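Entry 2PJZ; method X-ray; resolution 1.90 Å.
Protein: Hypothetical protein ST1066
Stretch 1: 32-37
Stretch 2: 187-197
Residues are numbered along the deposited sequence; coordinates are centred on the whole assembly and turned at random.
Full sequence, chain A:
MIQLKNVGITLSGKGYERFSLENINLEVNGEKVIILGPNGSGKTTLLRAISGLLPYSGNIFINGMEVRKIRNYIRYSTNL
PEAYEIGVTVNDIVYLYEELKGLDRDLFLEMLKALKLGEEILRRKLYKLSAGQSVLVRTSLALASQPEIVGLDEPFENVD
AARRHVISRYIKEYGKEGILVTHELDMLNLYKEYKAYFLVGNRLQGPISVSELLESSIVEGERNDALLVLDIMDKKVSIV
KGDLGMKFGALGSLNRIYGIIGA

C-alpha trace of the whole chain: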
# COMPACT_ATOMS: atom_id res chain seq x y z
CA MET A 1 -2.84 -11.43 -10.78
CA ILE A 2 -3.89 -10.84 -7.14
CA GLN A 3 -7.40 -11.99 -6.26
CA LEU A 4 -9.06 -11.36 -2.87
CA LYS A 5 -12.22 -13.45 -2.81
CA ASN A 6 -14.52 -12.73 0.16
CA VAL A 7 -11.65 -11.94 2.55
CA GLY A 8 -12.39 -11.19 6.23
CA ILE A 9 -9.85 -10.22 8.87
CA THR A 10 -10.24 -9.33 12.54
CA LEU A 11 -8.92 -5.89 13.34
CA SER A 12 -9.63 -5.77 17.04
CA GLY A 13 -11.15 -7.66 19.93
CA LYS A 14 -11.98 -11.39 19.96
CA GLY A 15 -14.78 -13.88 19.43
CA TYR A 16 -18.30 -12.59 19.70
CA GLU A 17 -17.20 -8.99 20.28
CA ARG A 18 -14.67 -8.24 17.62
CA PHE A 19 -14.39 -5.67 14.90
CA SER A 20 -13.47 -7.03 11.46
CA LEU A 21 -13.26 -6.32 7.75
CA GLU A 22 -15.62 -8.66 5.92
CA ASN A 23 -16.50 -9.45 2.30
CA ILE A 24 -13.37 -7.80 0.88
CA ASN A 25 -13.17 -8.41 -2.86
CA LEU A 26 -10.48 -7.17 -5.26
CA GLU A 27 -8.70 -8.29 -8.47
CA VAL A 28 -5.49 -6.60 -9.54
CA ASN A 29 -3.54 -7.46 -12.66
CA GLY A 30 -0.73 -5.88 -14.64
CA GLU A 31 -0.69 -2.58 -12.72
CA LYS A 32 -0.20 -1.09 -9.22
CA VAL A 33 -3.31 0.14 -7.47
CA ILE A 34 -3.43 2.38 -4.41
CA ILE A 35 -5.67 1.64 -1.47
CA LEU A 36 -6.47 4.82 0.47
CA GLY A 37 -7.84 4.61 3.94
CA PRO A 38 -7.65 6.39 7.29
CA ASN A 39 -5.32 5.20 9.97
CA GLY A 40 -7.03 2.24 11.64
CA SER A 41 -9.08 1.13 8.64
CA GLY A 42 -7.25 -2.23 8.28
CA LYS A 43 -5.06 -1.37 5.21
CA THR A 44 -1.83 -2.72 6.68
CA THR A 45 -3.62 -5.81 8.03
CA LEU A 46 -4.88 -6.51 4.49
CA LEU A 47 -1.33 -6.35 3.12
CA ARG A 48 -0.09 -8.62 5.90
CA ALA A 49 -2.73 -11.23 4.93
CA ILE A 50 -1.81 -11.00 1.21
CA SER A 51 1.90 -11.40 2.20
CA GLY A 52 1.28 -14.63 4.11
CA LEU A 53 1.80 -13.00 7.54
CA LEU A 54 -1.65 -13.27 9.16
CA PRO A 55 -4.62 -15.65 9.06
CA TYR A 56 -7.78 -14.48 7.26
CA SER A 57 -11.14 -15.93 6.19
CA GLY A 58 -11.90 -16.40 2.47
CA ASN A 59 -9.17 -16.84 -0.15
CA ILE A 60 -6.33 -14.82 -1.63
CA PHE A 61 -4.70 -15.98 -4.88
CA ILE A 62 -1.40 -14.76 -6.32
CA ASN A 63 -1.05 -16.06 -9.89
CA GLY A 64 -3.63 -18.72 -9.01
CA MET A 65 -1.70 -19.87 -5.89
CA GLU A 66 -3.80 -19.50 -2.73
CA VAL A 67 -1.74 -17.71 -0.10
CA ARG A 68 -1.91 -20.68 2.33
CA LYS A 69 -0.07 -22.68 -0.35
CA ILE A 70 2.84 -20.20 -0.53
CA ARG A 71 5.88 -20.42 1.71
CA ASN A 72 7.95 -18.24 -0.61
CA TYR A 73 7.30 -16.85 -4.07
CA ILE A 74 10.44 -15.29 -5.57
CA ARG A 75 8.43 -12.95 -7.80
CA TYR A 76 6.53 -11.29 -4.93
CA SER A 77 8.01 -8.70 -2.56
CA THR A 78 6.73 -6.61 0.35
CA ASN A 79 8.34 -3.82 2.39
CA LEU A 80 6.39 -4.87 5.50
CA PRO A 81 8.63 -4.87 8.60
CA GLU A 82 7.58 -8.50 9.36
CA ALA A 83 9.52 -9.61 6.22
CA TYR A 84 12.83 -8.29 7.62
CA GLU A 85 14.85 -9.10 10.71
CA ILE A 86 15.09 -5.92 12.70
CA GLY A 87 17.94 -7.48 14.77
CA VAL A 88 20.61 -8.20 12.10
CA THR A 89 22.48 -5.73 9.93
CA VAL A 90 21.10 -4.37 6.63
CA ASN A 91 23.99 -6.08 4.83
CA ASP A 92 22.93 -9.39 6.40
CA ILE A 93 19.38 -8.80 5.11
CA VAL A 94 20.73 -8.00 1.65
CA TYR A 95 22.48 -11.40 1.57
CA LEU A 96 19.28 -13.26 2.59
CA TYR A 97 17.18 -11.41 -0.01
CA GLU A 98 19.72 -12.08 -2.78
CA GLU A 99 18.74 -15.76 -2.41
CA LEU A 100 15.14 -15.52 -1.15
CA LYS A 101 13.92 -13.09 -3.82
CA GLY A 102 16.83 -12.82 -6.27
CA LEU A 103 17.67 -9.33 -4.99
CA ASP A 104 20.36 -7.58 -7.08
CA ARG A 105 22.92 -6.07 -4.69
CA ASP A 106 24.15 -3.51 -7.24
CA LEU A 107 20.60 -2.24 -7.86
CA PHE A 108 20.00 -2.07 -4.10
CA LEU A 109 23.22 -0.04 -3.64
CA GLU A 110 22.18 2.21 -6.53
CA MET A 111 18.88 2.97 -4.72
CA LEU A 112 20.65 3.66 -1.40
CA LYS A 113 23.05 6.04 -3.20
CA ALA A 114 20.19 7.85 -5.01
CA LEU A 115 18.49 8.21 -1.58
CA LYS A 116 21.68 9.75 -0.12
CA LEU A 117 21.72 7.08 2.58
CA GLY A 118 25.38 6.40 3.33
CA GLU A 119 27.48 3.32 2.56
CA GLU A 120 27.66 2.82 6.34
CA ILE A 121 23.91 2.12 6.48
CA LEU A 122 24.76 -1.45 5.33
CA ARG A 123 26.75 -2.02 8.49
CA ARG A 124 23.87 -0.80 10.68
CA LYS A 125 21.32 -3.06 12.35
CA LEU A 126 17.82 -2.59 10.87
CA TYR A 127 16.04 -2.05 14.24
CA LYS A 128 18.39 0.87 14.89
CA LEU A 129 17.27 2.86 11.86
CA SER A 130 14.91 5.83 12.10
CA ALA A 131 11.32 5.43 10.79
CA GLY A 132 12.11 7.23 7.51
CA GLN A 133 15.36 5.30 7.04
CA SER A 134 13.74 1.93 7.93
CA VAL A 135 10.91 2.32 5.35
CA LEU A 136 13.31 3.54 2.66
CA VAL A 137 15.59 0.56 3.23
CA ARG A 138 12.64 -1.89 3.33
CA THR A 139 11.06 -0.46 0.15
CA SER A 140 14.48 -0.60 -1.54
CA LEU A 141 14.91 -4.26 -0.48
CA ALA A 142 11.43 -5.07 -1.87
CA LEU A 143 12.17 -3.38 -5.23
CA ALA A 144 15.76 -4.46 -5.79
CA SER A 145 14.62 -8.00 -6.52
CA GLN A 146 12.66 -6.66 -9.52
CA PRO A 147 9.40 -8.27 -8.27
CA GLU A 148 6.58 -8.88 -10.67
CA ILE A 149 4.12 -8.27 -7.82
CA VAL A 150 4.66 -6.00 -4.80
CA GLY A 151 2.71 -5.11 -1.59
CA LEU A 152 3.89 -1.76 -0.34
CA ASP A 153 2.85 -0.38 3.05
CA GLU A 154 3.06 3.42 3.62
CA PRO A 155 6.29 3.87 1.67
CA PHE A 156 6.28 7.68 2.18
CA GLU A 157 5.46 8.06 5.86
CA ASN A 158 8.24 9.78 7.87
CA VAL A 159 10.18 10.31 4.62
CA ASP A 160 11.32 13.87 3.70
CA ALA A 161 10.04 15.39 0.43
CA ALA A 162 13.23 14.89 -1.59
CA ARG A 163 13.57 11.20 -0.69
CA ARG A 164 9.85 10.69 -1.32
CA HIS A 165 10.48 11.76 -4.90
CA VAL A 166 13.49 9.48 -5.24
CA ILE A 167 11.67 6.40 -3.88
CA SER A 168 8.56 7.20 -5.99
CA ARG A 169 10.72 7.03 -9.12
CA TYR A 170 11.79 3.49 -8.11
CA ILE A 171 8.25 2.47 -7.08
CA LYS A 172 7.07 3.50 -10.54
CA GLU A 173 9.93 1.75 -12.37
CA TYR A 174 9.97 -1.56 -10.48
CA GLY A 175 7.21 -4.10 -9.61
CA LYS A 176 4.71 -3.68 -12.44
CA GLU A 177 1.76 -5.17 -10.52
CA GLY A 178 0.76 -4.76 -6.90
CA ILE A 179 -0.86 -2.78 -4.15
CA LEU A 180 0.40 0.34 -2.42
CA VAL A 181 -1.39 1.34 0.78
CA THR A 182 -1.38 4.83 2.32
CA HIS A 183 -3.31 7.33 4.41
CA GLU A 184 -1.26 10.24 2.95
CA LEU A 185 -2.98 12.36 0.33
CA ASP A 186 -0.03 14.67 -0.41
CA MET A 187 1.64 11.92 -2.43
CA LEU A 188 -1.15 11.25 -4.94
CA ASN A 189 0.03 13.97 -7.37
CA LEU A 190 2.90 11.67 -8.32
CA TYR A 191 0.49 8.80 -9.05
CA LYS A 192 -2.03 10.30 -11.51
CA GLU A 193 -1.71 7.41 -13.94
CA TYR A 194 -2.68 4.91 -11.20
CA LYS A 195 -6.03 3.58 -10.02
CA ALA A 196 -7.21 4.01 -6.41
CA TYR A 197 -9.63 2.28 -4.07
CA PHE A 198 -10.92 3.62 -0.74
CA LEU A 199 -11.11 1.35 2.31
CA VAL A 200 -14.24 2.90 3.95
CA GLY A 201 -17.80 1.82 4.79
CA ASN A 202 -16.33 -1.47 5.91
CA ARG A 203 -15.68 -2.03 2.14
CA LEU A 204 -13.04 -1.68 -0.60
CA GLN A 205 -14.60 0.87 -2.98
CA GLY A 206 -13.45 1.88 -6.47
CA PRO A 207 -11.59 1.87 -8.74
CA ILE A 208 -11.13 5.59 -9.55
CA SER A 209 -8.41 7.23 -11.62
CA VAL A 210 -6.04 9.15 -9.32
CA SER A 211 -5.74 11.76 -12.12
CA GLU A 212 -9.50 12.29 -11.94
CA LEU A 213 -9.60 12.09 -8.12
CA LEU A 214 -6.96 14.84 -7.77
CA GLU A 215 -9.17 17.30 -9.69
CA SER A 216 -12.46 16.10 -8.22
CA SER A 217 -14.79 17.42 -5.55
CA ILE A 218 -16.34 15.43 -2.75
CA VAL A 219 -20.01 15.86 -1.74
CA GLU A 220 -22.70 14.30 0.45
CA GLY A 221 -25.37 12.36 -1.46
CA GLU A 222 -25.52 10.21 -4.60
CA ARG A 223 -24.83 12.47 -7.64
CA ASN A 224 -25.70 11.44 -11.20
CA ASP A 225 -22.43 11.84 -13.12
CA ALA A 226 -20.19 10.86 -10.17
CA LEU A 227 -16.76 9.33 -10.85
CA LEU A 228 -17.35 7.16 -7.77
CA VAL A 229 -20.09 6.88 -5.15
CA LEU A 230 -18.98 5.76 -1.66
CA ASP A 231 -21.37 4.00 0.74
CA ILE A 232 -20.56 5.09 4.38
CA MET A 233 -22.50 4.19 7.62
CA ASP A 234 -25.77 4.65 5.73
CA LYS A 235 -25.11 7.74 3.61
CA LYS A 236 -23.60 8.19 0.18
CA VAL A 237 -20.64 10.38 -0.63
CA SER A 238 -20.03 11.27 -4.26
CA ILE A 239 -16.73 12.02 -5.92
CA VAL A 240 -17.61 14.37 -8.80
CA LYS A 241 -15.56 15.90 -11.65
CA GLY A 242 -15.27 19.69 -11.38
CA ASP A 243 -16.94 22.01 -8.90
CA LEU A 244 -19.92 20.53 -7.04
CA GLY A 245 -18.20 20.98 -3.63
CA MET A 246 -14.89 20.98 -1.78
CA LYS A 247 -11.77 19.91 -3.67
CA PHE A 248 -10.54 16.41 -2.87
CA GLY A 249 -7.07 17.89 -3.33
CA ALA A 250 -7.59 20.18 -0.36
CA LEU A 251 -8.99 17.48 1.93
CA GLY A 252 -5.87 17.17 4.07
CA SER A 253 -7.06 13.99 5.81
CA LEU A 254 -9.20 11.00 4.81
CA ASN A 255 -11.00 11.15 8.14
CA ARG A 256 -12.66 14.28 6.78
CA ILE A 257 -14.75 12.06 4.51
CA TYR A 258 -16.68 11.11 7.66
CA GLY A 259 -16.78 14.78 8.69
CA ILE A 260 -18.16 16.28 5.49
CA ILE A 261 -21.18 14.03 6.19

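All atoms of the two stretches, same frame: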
# COMPACT_ATOMS: atom_id res chain seq x y z
N LYS A 32 -0.10 -1.39 -10.67
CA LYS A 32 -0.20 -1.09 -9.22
C LYS A 32 -1.47 -0.34 -8.94
O LYS A 32 -1.85 0.54 -9.70
CB LYS A 32 0.96 -0.20 -8.77
CG LYS A 32 2.29 -0.94 -8.66
CD LYS A 32 3.43 0.07 -8.36
CE LYS A 32 4.44 0.16 -9.51
NZ LYS A 32 4.13 1.11 -10.69
N VAL A 33 -2.17 -0.68 -7.86
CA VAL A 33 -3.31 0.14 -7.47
C VAL A 33 -3.01 0.68 -6.07
O VAL A 33 -2.20 0.08 -5.32
CB VAL A 33 -4.67 -0.60 -7.53
CG1 VAL A 33 -4.92 -1.14 -8.96
CG2 VAL A 33 -4.75 -1.74 -6.46
N ILE A 34 -3.64 1.78 -5.72
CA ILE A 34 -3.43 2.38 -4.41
C ILE A 34 -4.68 2.19 -3.57
O ILE A 34 -5.80 2.39 -4.05
CB ILE A 34 -3.09 3.90 -4.54
CG1 ILE A 34 -1.80 4.07 -5.33
CG2 ILE A 34 -2.98 4.56 -3.13
CD1 ILE A 34 -1.60 5.51 -5.84
N ILE A 35 -4.51 1.77 -2.32
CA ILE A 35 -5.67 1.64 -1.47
C ILE A 35 -5.50 2.76 -0.46
O ILE A 35 -4.45 2.84 0.20
CB ILE A 35 -5.69 0.27 -0.74
CG1 ILE A 35 -5.94 -0.86 -1.76
CG2 ILE A 35 -6.78 0.27 0.37
CD1 ILE A 35 -5.99 -2.28 -1.09
N LEU A 36 -6.51 3.64 -0.39
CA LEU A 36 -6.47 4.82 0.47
C LEU A 36 -7.39 4.58 1.62
O LEU A 36 -8.51 4.15 1.44
CB LEU A 36 -6.99 6.08 -0.27
CG LEU A 36 -6.21 6.57 -1.46
CD1 LEU A 36 -7.00 7.70 -2.18
CD2 LEU A 36 -4.80 7.04 -1.00
N GLY A 37 -6.92 4.82 2.83
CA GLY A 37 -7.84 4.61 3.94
C GLY A 37 -7.26 5.33 5.13
O GLY A 37 -6.04 5.43 5.23
N MET A 187 0.80 12.66 -1.51
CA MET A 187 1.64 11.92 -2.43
C MET A 187 0.95 11.54 -3.74
O MET A 187 1.61 11.12 -4.70
CB MET A 187 2.21 10.68 -1.75
CG MET A 187 3.63 10.47 -2.20
SD MET A 187 4.58 11.67 -1.30
CE MET A 187 5.57 12.45 -2.59
N LEU A 188 -0.37 11.71 -3.79
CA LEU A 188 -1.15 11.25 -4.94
C LEU A 188 -0.82 11.94 -6.26
O LEU A 188 -1.04 11.36 -7.33
CB LEU A 188 -2.65 11.35 -4.65
CG LEU A 188 -3.20 10.42 -3.57
CD1 LEU A 188 -4.67 10.75 -3.32
CD2 LEU A 188 -3.03 8.93 -3.94
N ASN A 189 -0.28 13.17 -6.18
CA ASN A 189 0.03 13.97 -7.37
C ASN A 189 1.14 13.34 -8.20
O ASN A 189 1.36 13.71 -9.34
CB ASN A 189 0.46 15.37 -6.96
CG ASN A 189 1.76 15.37 -6.21
OD1 ASN A 189 1.78 15.31 -4.98
ND2 ASN A 189 2.87 15.36 -6.95
N LEU A 190 1.87 12.41 -7.59
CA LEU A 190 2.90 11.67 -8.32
C LEU A 190 2.35 10.37 -8.91
O LEU A 190 3.07 9.65 -9.60
CB LEU A 190 4.09 11.36 -7.41
CG LEU A 190 5.07 12.51 -7.09
CD1 LEU A 190 6.14 11.98 -6.17
CD2 LEU A 190 5.69 13.07 -8.38
N TYR A 191 1.08 10.08 -8.65
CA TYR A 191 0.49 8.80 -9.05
C TYR A 191 -0.77 8.94 -9.87
O TYR A 191 -1.64 8.07 -9.79
CB TYR A 191 0.29 7.91 -7.82
CG TYR A 191 1.60 7.45 -7.25
CD1 TYR A 191 2.18 6.25 -7.67
CD2 TYR A 191 2.29 8.25 -6.34
CE1 TYR A 191 3.42 5.85 -7.17
CE2 TYR A 191 3.52 7.85 -5.84
CZ TYR A 191 4.07 6.65 -6.25
OH TYR A 191 5.29 6.27 -5.74
N LYS A 192 -0.84 9.98 -10.70
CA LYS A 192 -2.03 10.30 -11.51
C LYS A 192 -2.41 9.19 -12.46
O LYS A 192 -3.61 8.98 -12.72
CB LYS A 192 -1.82 11.60 -12.32
CG LYS A 192 -1.47 12.79 -11.47
CD LYS A 192 -1.09 14.02 -12.33
CE LYS A 192 -1.09 15.27 -11.44
NZ LYS A 192 -0.97 16.52 -12.27
N GLU A 193 -1.42 8.47 -12.96
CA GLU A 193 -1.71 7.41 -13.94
C GLU A 193 -2.20 6.11 -13.29
O GLU A 193 -2.50 5.12 -13.98
CB GLU A 193 -0.49 7.18 -14.87
CG GLU A 193 0.78 6.58 -14.23
CD GLU A 193 1.71 7.56 -13.48
OE1 GLU A 193 2.94 7.48 -13.77
OE2 GLU A 193 1.26 8.34 -12.60
N TYR A 194 -2.34 6.13 -11.97
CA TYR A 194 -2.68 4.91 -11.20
C TYR A 194 -4.13 4.89 -10.82
O TYR A 194 -4.77 5.94 -10.83
CB TYR A 194 -1.82 4.81 -9.94
CG TYR A 194 -0.41 4.48 -10.26
CD1 TYR A 194 0.25 3.41 -9.65
CD2 TYR A 194 0.30 5.25 -11.18
CE1 TYR A 194 1.59 3.12 -9.99
CE2 TYR A 194 1.59 4.96 -11.52
CZ TYR A 194 2.23 3.91 -10.94
OH TYR A 194 3.54 3.69 -11.33
N LYS A 195 -4.67 3.70 -10.52
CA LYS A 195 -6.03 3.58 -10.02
C LYS A 195 -5.96 3.50 -8.49
O LYS A 195 -5.00 2.94 -7.93
CB LYS A 195 -6.71 2.30 -10.53
CG LYS A 195 -6.97 2.26 -12.05
CD LYS A 195 -7.75 1.00 -12.37
CE LYS A 195 -7.72 0.69 -13.86
NZ LYS A 195 -7.76 -0.79 -14.00
N ALA A 196 -6.99 4.06 -7.86
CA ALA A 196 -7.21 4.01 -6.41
C ALA A 196 -8.53 3.35 -5.98
O ALA A 196 -9.58 3.43 -6.64
CB ALA A 196 -7.10 5.45 -5.79
N TYR A 197 -8.46 2.75 -4.79
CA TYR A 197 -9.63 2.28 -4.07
C TYR A 197 -9.60 2.94 -2.69
O TYR A 197 -8.55 3.26 -2.19
CB TYR A 197 -9.53 0.77 -3.86
CG TYR A 197 -9.65 -0.02 -5.13
CD1 TYR A 197 -10.86 -0.60 -5.48
CD2 TYR A 197 -8.55 -0.16 -5.99
CE1 TYR A 197 -11.00 -1.34 -6.67
CE2 TYR A 197 -8.67 -0.90 -7.19
CZ TYR A 197 -9.91 -1.48 -7.50
OH TYR A 197 -10.09 -2.19 -8.67
O HOH W 1 -3.35 1.59 -11.62

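Residues 187-197 approach strand 32-36 in two stages: a short 3-10 segment and a turn pack side chains against it, and the chain then extends into a strand that runs alongside it in parallel. Together the two stretches bury 618 Å², although at least 152 residues separate any two that touch.

At the start of stretch 2, Met187, Asn189 and Leu190 make no contact with the strand. Leu188 does reach it. Its CA-to-CB bond points sideways, but with chi1 m and chi2 t the end of the side chain comes nearer, so that CD2 lies 3.9 Å from Leu36 CD2 and 4.2 Å from Ile34 CD1. One methyl group thus meets two alternate residues of the strand, whose side chains share a face. The local backbone is held by two internal hydrogen bonds, Leu190 N to Met187 O (3.2 Å) and Tyr191 N to Leu188 O (2.8 Å).

Tyr191 directs its CB toward the strand, and this atom is 3.6 Å from Ile34 CD1, a close apolar contact; its hydroxyl is hydrogen-bonded elsewhere in the structure. A type I turn from Tyr191 to Tyr194 then reverses the chain, closed by a hydrogen bond from Tyr194 N to Tyr191 O (3.0 Å). The intervening Lys192 and Glu193 are exposed and leave the strand untouched, while the turn brings Tyr194 back toward it.

Tyr194 combines apolar and polar contacts. Its CB lies 4.2 Å from Ile34 CD1, so the end of the isoleucine is met by Leu188, Tyr191 and Tyr194. At the far end of the ring, Lys32 NZ donates a hydrogen bond to Tyr194 OH (2.7 Å). The ammonium group sits at the ring edge, near its plane, where it can address an oxygen lone pair; this is not a cation over an aromatic face.

From Lys195 onward the pairing passes to the backbone. The strands run parallel, their axes inclined by 32° and 4.6 Å apart at closest approach. At the entrance, Lys195 N is too far from Lys32 O for a direct bond (4.3 Å), and a water fills the gap, accepting from Lys195 N and donating to Lys32 O, each at 2.7 Å. Direct bonding begins with Ile34 N to Lys195 O (2.8 Å), and the same carbonyl oxygen receives a CA-H...O contact from Val33 CA (3.3 Å).

Ala196 pairs with Ile34 across the sheet. Its small side chain lies on the same face as that of Ile34, with the two CB atoms 4.5 Å apart, and also meets Leu36, whose CD1 is 4.3 Å from Ala196 CB.

Tyr197 completes the ladder: its N donates to Ile34 O (2.8 Å) and its O accepts from Leu36 N (2.7 Å), both nearly linear. Its side chain lies on the other face, with Val33 and Ile35. Val33 CB approaches the ring edge at CE2 (4.0 Å), and Ile35 CG1 lies 4.5 Å from Tyr197 CB.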